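Local coordinates for putative uncharacterized protein (Chaetomium thermophilum, PDB 5T8V) that probably loads the cohesin ring onto chromatin, this chain being the C-terminal, HEAT-repeat part of the cohesin loader Scc2, at residues L793-Q798 and I848-A852; R840-Q844 and D877-S881; V885-R889 and D923-C928; L903-R907 and I932-T938. Residues are numbered along the deposited sequence.

Contact 1: residues L793-Q798 and I848-A852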
loop_
_atom_site.group_PDB
_atom_site.type_symbol
_atom_site.label_atom_id
_atom_site.label_comp_id
_atom_site.label_asym_id
_atom_site.label_seq_id
_atom_site.Cartn_x
_atom_site.Cartn_y
_atom_site.Cartn_z
ATOM N N LEU A 793 -8.231 32.678 0.827
ATOM C CA LEU A 793 -8.157 33.095 -0.570
ATOM C C LEU A 793 -7.663 34.531 -0.687
ATOM O O LEU A 793 -6.911 34.865 -1.611
ATOM C CB LEU A 793 -9.523 32.941 -1.240
ATOM C CG LEU A 793 -9.659 33.511 -2.657
ATOM C CD1 LEU A 793 -8.537 33.029 -3.563
ATOM C CD2 LEU A 793 -11.002 33.128 -3.255
ATOM N N ASP A 794 -8.072 35.396 0.242
ATOM C CA ASP A 794 -7.553 36.758 0.257
ATOM C C ASP A 794 -6.030 36.754 0.319
ATOM O O ASP A 794 -5.360 37.408 -0.491
ATOM C CB ASP A 794 -8.141 37.531 1.438
ATOM C CG ASP A 794 -7.520 38.903 1.605
ATOM O OD1 ASP A 794 -7.099 39.495 0.589
ATOM O OD2 ASP A 794 -7.451 39.390 2.754
ATOM N N LYS A 795 -5.462 36.007 1.268
ATOM C CA LYS A 795 -4.009 35.971 1.386
ATOM C C LYS A 795 -3.343 35.258 0.215
ATOM O O LYS A 795 -2.165 35.512 -0.056
ATOM C CB LYS A 795 -3.607 35.314 2.708
ATOM C CG LYS A 795 -3.815 36.218 3.917
ATOM C CD LYS A 795 -2.792 37.355 3.960
ATOM C CE LYS A 795 -3.295 38.537 4.777
ATOM N NZ LYS A 795 -4.361 39.305 4.067
ATOM N N VAL A 796 -4.059 34.378 -0.487
ATOM C CA VAL A 796 -3.517 33.798 -1.713
ATOM C C VAL A 796 -3.408 34.867 -2.793
ATOM O O VAL A 796 -2.377 34.993 -3.466
ATOM C CB VAL A 796 -4.382 32.614 -2.183
ATOM C CG1 VAL A 796 -3.850 32.042 -3.495
ATOM C CG2 VAL A 796 -4.425 31.528 -1.121
ATOM N N LEU A 797 -4.473 35.651 -2.975
ATOM C CA LEU A 797 -4.448 36.714 -3.974
ATOM C C LEU A 797 -3.391 37.760 -3.644
ATOM O O LEU A 797 -2.742 38.301 -4.547
ATOM C CB LEU A 797 -5.828 37.365 -4.084
ATOM C CG LEU A 797 -6.847 36.649 -4.970
ATOM C CD1 LEU A 797 -8.233 37.235 -4.761
ATOM C CD2 LEU A 797 -6.447 36.742 -6.436
ATOM N N GLN A 798 -3.205 38.063 -2.358
ATOM C CA GLN A 798 -2.194 39.048 -1.984
ATOM C C GLN A 798 -0.788 38.486 -2.153
ATOM O O GLN A 798 0.112 39.187 -2.631
ATOM C CB GLN A 798 -2.423 39.520 -0.550
ATOM C CG GLN A 798 -3.447 40.637 -0.446
ATOM C CD GLN A 798 -3.701 41.068 0.981
ATOM O OE1 GLN A 798 -3.223 40.441 1.928
ATOM N NE2 GLN A 798 -4.457 42.148 1.147
ATOM N N ILE A 848 -13.943 39.554 -1.255
ATOM C CA ILE A 848 -12.575 39.209 -0.884
ATOM C C ILE A 848 -11.588 39.639 -1.962
ATOM O O ILE A 848 -10.427 39.942 -1.660
ATOM C CB ILE A 848 -12.470 37.703 -0.581
ATOM C CG1 ILE A 848 -12.973 36.873 -1.770
ATOM C CG2 ILE A 848 -13.243 37.384 0.696
ATOM C CD1 ILE A 848 -13.072 35.387 -1.504
ATOM N N PHE A 849 -12.019 39.689 -3.225
ATOM C CA PHE A 849 -11.157 40.246 -4.264
ATOM C C PHE A 849 -10.856 41.715 -3.992
ATOM O O PHE A 849 -9.694 42.136 -4.006
ATOM C CB PHE A 849 -11.806 40.080 -5.636
ATOM C CG PHE A 849 -11.274 38.917 -6.411
ATOM C CD1 PHE A 849 -11.802 37.652 -6.232
ATOM C CD2 PHE A 849 -10.239 39.087 -7.314
ATOM C CE1 PHE A 849 -11.314 36.581 -6.939
ATOM C CE2 PHE A 849 -9.745 38.018 -8.029
ATOM C CZ PHE A 849 -10.283 36.763 -7.841
ATOM N N ALA A 850 -11.897 42.512 -3.748
ATOM C CA ALA A 850 -11.691 43.920 -3.432
ATOM C C ALA A 850 -10.816 44.081 -2.196
ATOM O O ALA A 850 -10.008 45.014 -2.115
ATOM C CB ALA A 850 -13.036 44.613 -3.233
ATOM N N LYS A 851 -10.959 43.181 -1.220
ATOM C CA LYS A 851 -10.076 43.220 -0.059
ATOM C C LYS A 851 -8.629 42.958 -0.462
ATOM O O LYS A 851 -7.707 43.595 0.059
ATOM C CB LYS A 851 -10.540 42.202 0.985
ATOM C CG LYS A 851 -9.474 41.773 1.995
ATOM C CD LYS A 851 -8.923 42.942 2.803
ATOM C CE LYS A 851 -7.761 42.495 3.679
ATOM N NZ LYS A 851 -7.066 43.637 4.335
ATOM N N ALA A 852 -8.411 42.030 -1.396
ATOM C CA ALA A 852 -7.048 41.652 -1.757
ATOM C C ALA A 852 -6.366 42.745 -2.572
ATOM O O ALA A 852 -5.239 43.151 -2.262
ATOM C CB ALA A 852 -7.060 40.335 -2.531
#
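Helices 791-801 and 839-852 come together here. The axes of segments 793-798 and 848-852 approach to 8.8 Å, with 41° between their N-to-C directions. Leu797 is the central side chain. Its chi1 m, chi2 t rotamer places CD1 over one face of the Phe849 ring, 3.5 Å from the centroid and 5° off the ring normal, a CH-pi contact. The CA-to-CB bond of Phe849 points away from helix 791-801, but the ring swings back on an unusual chi1 of -100°. Leu797 CB also packs on Ala852 CB at 3.6 Å. One turn earlier, Leu793 takes the t, p rotamer, and its CD2 lies 3.5 Å from Ile848 CD1. Small Ala852 lets the backbones close in: its CA is 5.3 Å from Asp794 CA. Asp794, with chi1 t, lays OD1 3.2 Å from Ala852 CA, while its OD2 makes a salt bridge to Lys795 NZ at 3.4 Å within its own helix. Lys795 curls back on two m angles, so that NZ also donates to Gln798 OE1 at 2.7 Å. Packing of two helices that run in the same general direction, with helix 808-824 between them in the chain, is characteristic of neighbouring repeats in a HEAT-repeat solenoid.

Contact 2: residues R840-Q844 and D877-S881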
loop_
_atom_site.group_PDB
_atom_site.type_symbol
_atom_site.label_atom_id
_atom_site.label_comp_id
_atom_site.label_asym_id
_atom_site.label_seq_id
_atom_site.Cartn_x
_atom_site.Cartn_y
_atom_site.Cartn_z
ATOM N N ARG A 840 -25.698 37.115 -4.923
ATOM C CA ARG A 840 -25.145 37.084 -3.574
ATOM C C ARG A 840 -23.831 36.308 -3.534
ATOM O O ARG A 840 -22.800 36.815 -3.071
ATOM C CB ARG A 840 -26.190 36.459 -2.647
ATOM C CG ARG A 840 -25.810 36.289 -1.192
ATOM C CD ARG A 840 -26.816 35.350 -0.541
ATOM N NE ARG A 840 -27.038 35.629 0.874
ATOM C CZ ARG A 840 -28.004 35.077 1.600
ATOM N NH1 ARG A 840 -28.133 35.390 2.882
ATOM N NH2 ARG A 840 -28.847 34.213 1.046
ATOM N N ASP A 841 -23.852 35.072 -4.041
ATOM C CA ASP A 841 -22.670 34.220 -3.995
ATOM C C ASP A 841 -21.517 34.806 -4.800
ATOM O O ASP A 841 -20.352 34.634 -4.428
ATOM C CB ASP A 841 -23.022 32.823 -4.505
ATOM C CG ASP A 841 -24.079 32.145 -3.657
ATOM O OD1 ASP A 841 -24.162 32.460 -2.450
ATOM O OD2 ASP A 841 -24.824 31.295 -4.194
ATOM N N VAL A 842 -21.814 35.490 -5.907
ATOM C CA VAL A 842 -20.762 36.152 -6.674
ATOM C C VAL A 842 -20.173 37.306 -5.873
ATOM O O VAL A 842 -18.953 37.518 -5.856
ATOM C CB VAL A 842 -21.312 36.629 -8.030
ATOM C CG1 VAL A 842 -20.246 37.392 -8.809
ATOM C CG2 VAL A 842 -21.819 35.448 -8.847
ATOM N N LEU A 843 -21.027 38.078 -5.202
ATOM C CA LEU A 843 -20.540 39.197 -4.413
ATOM C C LEU A 843 -19.718 38.739 -3.220
ATOM O O LEU A 843 -18.886 39.509 -2.727
ATOM C CB LEU A 843 -21.715 40.057 -3.952
ATOM C CG LEU A 843 -22.475 40.714 -5.106
ATOM C CD1 LEU A 843 -23.793 41.271 -4.617
ATOM C CD2 LEU A 843 -21.643 41.811 -5.752
ATOM N N GLN A 844 -19.917 37.507 -2.745
ATOM C CA GLN A 844 -19.074 37.017 -1.660
ATOM C C GLN A 844 -17.621 36.865 -2.095
ATOM O O GLN A 844 -16.712 37.067 -1.282
ATOM C CB GLN A 844 -19.612 35.688 -1.125
ATOM C CG GLN A 844 -20.818 35.841 -0.209
ATOM C CD GLN A 844 -20.539 36.760 0.967
ATOM O OE1 GLN A 844 -21.082 37.861 1.051
ATOM N NE2 GLN A 844 -19.677 36.315 1.875
ATOM N N ASP A 877 -31.807 40.835 2.871
ATOM C CA ASP A 877 -30.585 40.100 2.571
ATOM C C ASP A 877 -29.373 40.931 2.971
ATOM O O ASP A 877 -28.950 41.821 2.229
ATOM C CB ASP A 877 -30.523 39.733 1.087
ATOM C CG ASP A 877 -29.399 38.764 0.775
ATOM O OD1 ASP A 877 -28.972 38.028 1.692
ATOM O OD2 ASP A 877 -28.944 38.735 -0.388
ATOM N N LEU A 878 -28.815 40.652 4.151
ATOM C CA LEU A 878 -27.714 41.454 4.672
ATOM C C LEU A 878 -26.380 41.087 4.039
ATOM O O LEU A 878 -25.485 41.934 3.959
ATOM C CB LEU A 878 -27.624 41.294 6.189
ATOM C CG LEU A 878 -28.885 41.667 6.973
ATOM C CD1 LEU A 878 -28.705 41.348 8.449
ATOM C CD2 LEU A 878 -29.238 43.139 6.774
ATOM N N THR A 879 -26.224 39.839 3.596
ATOM C CA THR A 879 -24.981 39.423 2.956
ATOM C C THR A 879 -24.637 40.341 1.789
ATOM O O THR A 879 -23.536 40.899 1.722
ATOM C CB THR A 879 -25.109 37.976 2.481
ATOM O OG1 THR A 879 -25.545 37.149 3.567
ATOM C CG2 THR A 879 -23.779 37.455 1.956
ATOM N N VAL A 880 -25.575 40.505 0.854
ATOM C CA VAL A 880 -25.339 41.362 -0.307
ATOM C C VAL A 880 -25.003 42.781 0.135
ATOM O O VAL A 880 -24.098 43.421 -0.415
ATOM C CB VAL A 880 -26.561 41.333 -1.250
ATOM C CG1 VAL A 880 -27.850 41.636 -0.498
ATOM C CG2 VAL A 880 -26.384 42.315 -2.398
ATOM N N SER A 881 -25.724 43.298 1.131
ATOM C CA SER A 881 -25.501 44.670 1.577
ATOM C C SER A 881 -24.082 44.850 2.105
ATOM O O SER A 881 -23.338 45.728 1.650
ATOM C CB SER A 881 -26.531 45.040 2.646
ATOM O OG SER A 881 -27.851 44.957 2.134
#
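Arg840 carries the polar part of this contact. Its NH1 donates a hydrogen bond to Thr879 OG1 at 3.2 Å, with the oxygen near the guanidinium plane. The same NH1 forms a salt bridge with Asp877 OD1 at 3.0 Å. That oxygen lies over one face of the guanidinium, so the attraction is one of charge and no N-H points at it. The long, extended side chain of Arg840, with chi1 and chi2 both t, spans from helix 839-852 to the start of helix 878-891. Asp877 sits at the N-cap position of that helix, but its side chain makes no capping bond and turns to the arginine instead. Both helices belong to the HEAT-repeat solenoid of the Scc2 C-terminal region, and the contact joins the first turns of the two, neighbours in the stack. Away from the charges the packing is apolar. Leu843 points toward helix 878-891, and its CD1 meets Val880 CG2 at 3.6 Å. Leu865, in the chain between the two helices, also touches Leu843. The backbones come closest at Arg840 and Val880, whose CA atoms are 5.4 Å apart. Val842, which takes no part in this contact, touches Val781 of helix 773-786.

Contact 3: residues V885-R889 and D923-C928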
loop_
_atom_site.group_PDB
_atom_site.type_symbol
_atom_site.label_atom_id
_atom_site.label_comp_id
_atom_site.label_asym_id
_atom_site.label_seq_id
_atom_site.Cartn_x
_atom_site.Cartn_y
_atom_site.Cartn_z
ATOM N N VAL A 885 -21.196 47.339 0.437
ATOM C CA VAL A 885 -20.617 48.441 1.204
ATOM C C VAL A 885 -19.133 48.202 1.444
ATOM O O VAL A 885 -18.347 49.154 1.504
ATOM C CB VAL A 885 -21.366 48.659 2.533
ATOM C CG1 VAL A 885 -22.833 48.970 2.272
ATOM C CG2 VAL A 885 -21.227 47.452 3.433
ATOM N N VAL A 886 -18.718 46.940 1.583
ATOM C CA VAL A 886 -17.295 46.653 1.740
ATOM C C VAL A 886 -16.560 46.877 0.425
ATOM O O VAL A 886 -15.412 47.341 0.412
ATOM C CB VAL A 886 -17.096 45.221 2.269
ATOM C CG1 VAL A 886 -15.639 44.783 2.132
ATOM C CG2 VAL A 886 -17.525 45.146 3.726
ATOM N N ILE A 887 -17.199 46.555 -0.699
ATOM C CA ILE A 887 -16.563 46.770 -1.993
ATOM C C ILE A 887 -16.370 48.259 -2.248
ATOM O O ILE A 887 -15.343 48.678 -2.794
ATOM C CB ILE A 887 -17.380 46.096 -3.110
ATOM C CG1 ILE A 887 -17.325 44.573 -2.948
ATOM C CG2 ILE A 887 -16.843 46.489 -4.489
ATOM C CD1 ILE A 887 -18.309 43.818 -3.817
ATOM N N TYR A 888 -17.348 49.085 -1.865
ATOM C CA TYR A 888 -17.158 50.530 -1.950
ATOM C C TYR A 888 -16.084 50.997 -0.976
ATOM O O TYR A 888 -15.252 51.847 -1.317
ATOM C CB TYR A 888 -18.476 51.256 -1.669
ATOM C CG TYR A 888 -19.416 51.378 -2.853
ATOM C CD1 TYR A 888 -19.194 50.670 -4.028
ATOM C CD2 TYR A 888 -20.521 52.217 -2.797
ATOM C CE1 TYR A 888 -20.049 50.789 -5.106
ATOM C CE2 TYR A 888 -21.381 52.343 -3.870
ATOM C CZ TYR A 888 -21.140 51.627 -5.022
ATOM O OH TYR A 888 -21.994 51.749 -6.093
ATOM N N ARG A 889 -16.088 50.447 0.236
ATOM C CA ARG A 889 -15.104 50.825 1.245
ATOM C C ARG A 889 -13.683 50.597 0.742
ATOM O O ARG A 889 -12.810 51.459 0.898
ATOM C CB ARG A 889 -15.367 50.028 2.524
ATOM C CG ARG A 889 -14.343 50.203 3.631
ATOM C CD ARG A 889 -14.735 49.358 4.832
ATOM N NE ARG A 889 -13.780 49.454 5.930
ATOM C CZ ARG A 889 -13.940 48.866 7.112
ATOM N NH1 ARG A 889 -15.023 48.140 7.355
ATOM N NH2 ARG A 889 -13.018 49.006 8.055
ATOM N N ASP A 923 -21.192 48.557 10.903
ATOM C CA ASP A 923 -19.747 48.757 10.927
ATOM C C ASP A 923 -19.222 49.120 9.542
ATOM O O ASP A 923 -18.627 50.187 9.342
ATOM C CB ASP A 923 -19.071 47.490 11.463
ATOM C CG ASP A 923 -17.644 47.727 11.907
ATOM O OD1 ASP A 923 -16.837 48.212 11.089
ATOM O OD2 ASP A 923 -17.330 47.430 13.079
ATOM N N ASP A 924 -19.449 48.244 8.563
ATOM C CA ASP A 924 -18.919 48.482 7.226
ATOM C C ASP A 924 -19.541 49.722 6.592
ATOM O O ASP A 924 -18.863 50.456 5.864
ATOM C CB ASP A 924 -19.149 47.254 6.348
ATOM C CG ASP A 924 -18.444 46.019 6.879
ATOM O OD1 ASP A 924 -17.214 45.914 6.697
ATOM O OD2 ASP A 924 -19.119 45.155 7.477
ATOM N N VAL A 925 -20.824 49.981 6.857
ATOM C CA VAL A 925 -21.459 51.152 6.253
ATOM C C VAL A 925 -20.940 52.432 6.896
ATOM O O VAL A 925 -20.797 53.461 6.227
ATOM C CB VAL A 925 -22.993 51.064 6.344
ATOM C CG1 VAL A 925 -23.438 51.100 7.767
ATOM C CG2 VAL A 925 -23.628 52.198 5.575
ATOM N N MET A 926 -20.673 52.403 8.204
ATOM C CA MET A 926 -20.099 53.576 8.856
ATOM C C MET A 926 -18.699 53.850 8.324
ATOM O O MET A 926 -18.350 54.998 8.016
ATOM C CB MET A 926 -20.075 53.378 10.373
ATOM C CG MET A 926 -19.569 54.590 11.153
ATOM S SD MET A 926 -20.627 56.048 10.986
ATOM C CE MET A 926 -22.039 55.560 11.981
ATOM N N ALA A 927 -17.880 52.801 8.205
ATOM C CA ALA A 927 -16.577 52.951 7.567
ATOM C C ALA A 927 -16.721 53.584 6.188
ATOM O O ALA A 927 -16.008 54.535 5.846
ATOM C CB ALA A 927 -15.887 51.591 7.465
ATOM N N CYS A 928 -17.658 53.071 5.387
ATOM C CA CYS A 928 -17.873 53.621 4.054
ATOM C C CYS A 928 -18.244 55.098 4.122
ATOM O O CYS A 928 -17.763 55.904 3.316
ATOM C CB CYS A 928 -18.958 52.820 3.333
ATOM S SG CYS A 928 -19.073 53.145 1.564
#
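Helices 878-891 and 919-935 pack side by side in the HEAT-repeat solenoid, with helix 900-910 between them in the chain. The axes of segments 885-889 and 923-928 approach to 8.7 Å, with 32° between their N-to-C directions. The contact is largely buried. Its charged part centres on Arg889, whose fully extended side chain reaches across to the other helix. Arg889 NH1 makes a salt bridge with Asp924 OD1 at 3.2 Å, the oxygen lying near the guanidinium plane. Asp924 has a second partner, because its OD2 pairs with Arg882, one turn before Val885 and Val886. The buried aspartate is thus held between two arginines of the same helix. Asp923 OD1 stands 4.2 Å from Arg889 NH1, beyond a salt bridge, and has a weak hydrogen bond to His986 of helix 969-986.

The apolar packing fills the space between the backbones. Val885 CG2 rests 3.6 Å from Asp924 CB. Cys928 SG lies 3.8 Å from Tyr888 CB, and the close fit brings the CA atoms of Arg889 and Cys928 to 4.8 Å. The tyrosine ring then leads away from helix 919-935, and its OH is hydrogen-bonded to Leu862 O. The small Ala927 leaves room for the arginine to lie over it: its CB sits over one face of the guanidinium, 3.4 Å from Arg889 CZ.

Contact 4: residues L903-R907 and I932-T938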
loop_
_atom_site.group_PDB
_atom_site.type_symbol
_atom_site.label_atom_id
_atom_site.label_comp_id
_atom_site.label_asym_id
_atom_site.label_seq_id
_atom_site.Cartn_x
_atom_site.Cartn_y
_atom_site.Cartn_z
ATOM N N LEU A 903 -20.155 60.272 -5.085
ATOM C CA LEU A 903 -19.920 60.170 -3.648
ATOM C C LEU A 903 -21.048 60.825 -2.859
ATOM O O LEU A 903 -21.630 60.212 -1.955
ATOM C CB LEU A 903 -18.576 60.811 -3.295
ATOM C CG LEU A 903 -17.319 59.957 -3.497
ATOM C CD1 LEU A 903 -17.253 59.366 -4.893
ATOM C CD2 LEU A 903 -16.080 60.791 -3.220
ATOM N N THR A 904 -21.370 62.078 -3.192
ATOM C CA THR A 904 -22.416 62.799 -2.473
ATOM C C THR A 904 -23.720 62.005 -2.455
ATOM O O THR A 904 -24.311 61.773 -1.392
ATOM C CB THR A 904 -22.627 64.174 -3.112
ATOM O OG1 THR A 904 -21.405 64.922 -3.056
ATOM C CG2 THR A 904 -23.722 64.953 -2.394
ATOM N N ASP A 905 -24.182 61.580 -3.633
ATOM C CA ASP A 905 -25.427 60.823 -3.714
ATOM C C ASP A 905 -25.353 59.558 -2.869
ATOM O O ASP A 905 -26.277 59.252 -2.106
ATOM C CB ASP A 905 -25.735 60.475 -5.170
ATOM C CG ASP A 905 -26.021 61.699 -6.015
ATOM O OD1 ASP A 905 -26.550 62.693 -5.470
ATOM O OD2 ASP A 905 -25.715 61.669 -7.226
ATOM N N VAL A 906 -24.258 58.806 -2.994
ATOM C CA VAL A 906 -24.114 57.569 -2.230
ATOM C C VAL A 906 -24.261 57.847 -0.740
ATOM O O VAL A 906 -24.975 57.134 -0.027
ATOM C CB VAL A 906 -22.770 56.891 -2.551
ATOM C CG1 VAL A 906 -22.482 55.754 -1.569
ATOM C CG2 VAL A 906 -22.781 56.356 -3.975
ATOM N N ARG A 907 -23.591 58.891 -0.245
ATOM C CA ARG A 907 -23.702 59.215 1.174
ATOM C C ARG A 907 -25.136 59.562 1.549
ATOM O O ARG A 907 -25.647 59.089 2.572
ATOM C CB ARG A 907 -22.769 60.367 1.539
ATOM C CG ARG A 907 -22.883 60.789 2.997
ATOM C CD ARG A 907 -21.728 61.680 3.423
ATOM N NE ARG A 907 -21.709 62.943 2.694
ATOM C CZ ARG A 907 -20.799 63.895 2.871
ATOM N NH1 ARG A 907 -19.824 63.736 3.757
ATOM N NH2 ARG A 907 -20.865 65.011 2.158
ATOM N N ILE A 932 -16.178 58.050 2.188
ATOM C CA ILE A 932 -16.832 59.034 1.328
ATOM C C ILE A 932 -16.532 60.446 1.812
ATOM O O ILE A 932 -16.221 61.341 1.016
ATOM C CB ILE A 932 -18.351 58.782 1.280
ATOM C CG1 ILE A 932 -18.669 57.404 0.686
ATOM C CG2 ILE A 932 -19.054 59.889 0.490
ATOM C CD1 ILE A 932 -18.495 57.305 -0.812
ATOM N N SER A 933 -16.623 60.667 3.125
ATOM C CA SER A 933 -16.418 62.007 3.659
ATOM C C SER A 933 -14.976 62.470 3.490
ATOM O O SER A 933 -14.733 63.668 3.304
ATOM C CB SER A 933 -16.825 62.047 5.130
ATOM O OG SER A 933 -18.210 61.783 5.275
ATOM N N THR A 934 -14.010 61.551 3.546
ATOM C CA THR A 934 -12.619 61.947 3.343
ATOM C C THR A 934 -12.349 62.270 1.879
ATOM O O THR A 934 -11.650 63.243 1.573
ATOM C CB THR A 934 -11.668 60.854 3.831
ATOM O OG1 THR A 934 -11.937 59.630 3.136
ATOM C CG2 THR A 934 -11.821 60.638 5.332
ATOM N N LEU A 935 -12.888 61.469 0.958
ATOM C CA LEU A 935 -12.747 61.795 -0.459
ATOM C C LEU A 935 -13.389 63.142 -0.767
ATOM O O LEU A 935 -12.777 64.002 -1.410
ATOM C CB LEU A 935 -13.356 60.692 -1.324
ATOM C CG LEU A 935 -12.483 59.447 -1.493
ATOM C CD1 LEU A 935 -13.028 58.298 -0.674
ATOM C CD2 LEU A 935 -12.372 59.057 -2.957
ATOM N N LEU A 936 -14.627 63.340 -0.320
ATOM C CA LEU A 936 -15.222 64.666 -0.345
ATOM C C LEU A 936 -14.522 65.565 0.673
ATOM O O LEU A 936 -13.689 65.125 1.469
ATOM C CB LEU A 936 -16.720 64.594 -0.043
ATOM C CG LEU A 936 -17.610 63.824 -1.022
ATOM C CD1 LEU A 936 -19.049 63.798 -0.520
ATOM C CD2 LEU A 936 -17.546 64.424 -2.417
ATOM N N GLY A 937 -14.872 66.846 0.642
ATOM C CA GLY A 937 -14.294 67.794 1.569
ATOM C C GLY A 937 -15.159 68.056 2.783
ATOM O O GLY A 937 -14.726 68.723 3.728
ATOM N N THR A 938 -16.378 67.533 2.778
ATOM C CA THR A 938 -17.359 67.843 3.805
ATOM C C THR A 938 -17.417 66.748 4.863
ATOM O O THR A 938 -17.227 65.563 4.575
ATOM C CB THR A 938 -18.749 68.030 3.192
ATOM O OG1 THR A 938 -19.163 66.813 2.558
ATOM C CG2 THR A 938 -18.738 69.153 2.167
#
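Arg907 lays one face of its guanidinium over Leu936, with Arg907 NH2 3.5 Å from Leu936 CD1. It reaches there from helix 900-910 of the HEAT-repeat solenoid to the C-terminal end of helix 919-935, the next long helix in the chain. Leu936 is the first residue to leave helical geometry, and the chain beyond it turns to bring Thr938 beside the arginine. Apolar packing starts one turn before Arg907, at Leu903. Leu903 points toward the partner helix; its CD2 meets Leu935 CB at 3.3 Å, and its CB lies 3.9 Å from both Ile932 CG2 and Leu936 CD2. Ile932 CG2 is also 3.9 Å from Arg907 CB, so the isoleucine fits between leucine and arginine. Val906 CG1 adds a looser touch to Ile932 CD1 at 4.3 Å. Pro941 of helix 940-960 touches Arg907 as well. Hydrogen bonds from NH1 and NH2 leave the edge of the guanidinium. Arg907 NH1 donates to Ser933 OG at 3.0 Å and to Thr938 O at 3.3 Å. Ser933 OG is also hydrogen-bonded to Leu929 O, within its own helix. The shortest bond runs nearly straight, from Arg907 NH2 to Thr938 OG1 at 2.5 Å.

Overall arrangement
From the N-terminal side, contact 1 closes the loop from helix 791-801 to helix 839-852. Contact 2 starts on the same helix 839-852, before the second segment of contact 1, and ends on helix 878-891, so contacts 1 and 2 cross. Contact 3 follows contact 2 in series and continues from helix 878-891 to helix 919-935. Contact 4 crosses contact 3, tying helix 900-910 to the end of helix 919-935. Shared helices thus link the four along the solenoid. Contacts 1 and 3 also touch through Ala850 and Ile887, and contacts 3 and 4 through Tyr888 and Val906. The centres of contacts 1 and 4 are about 26 Å apart.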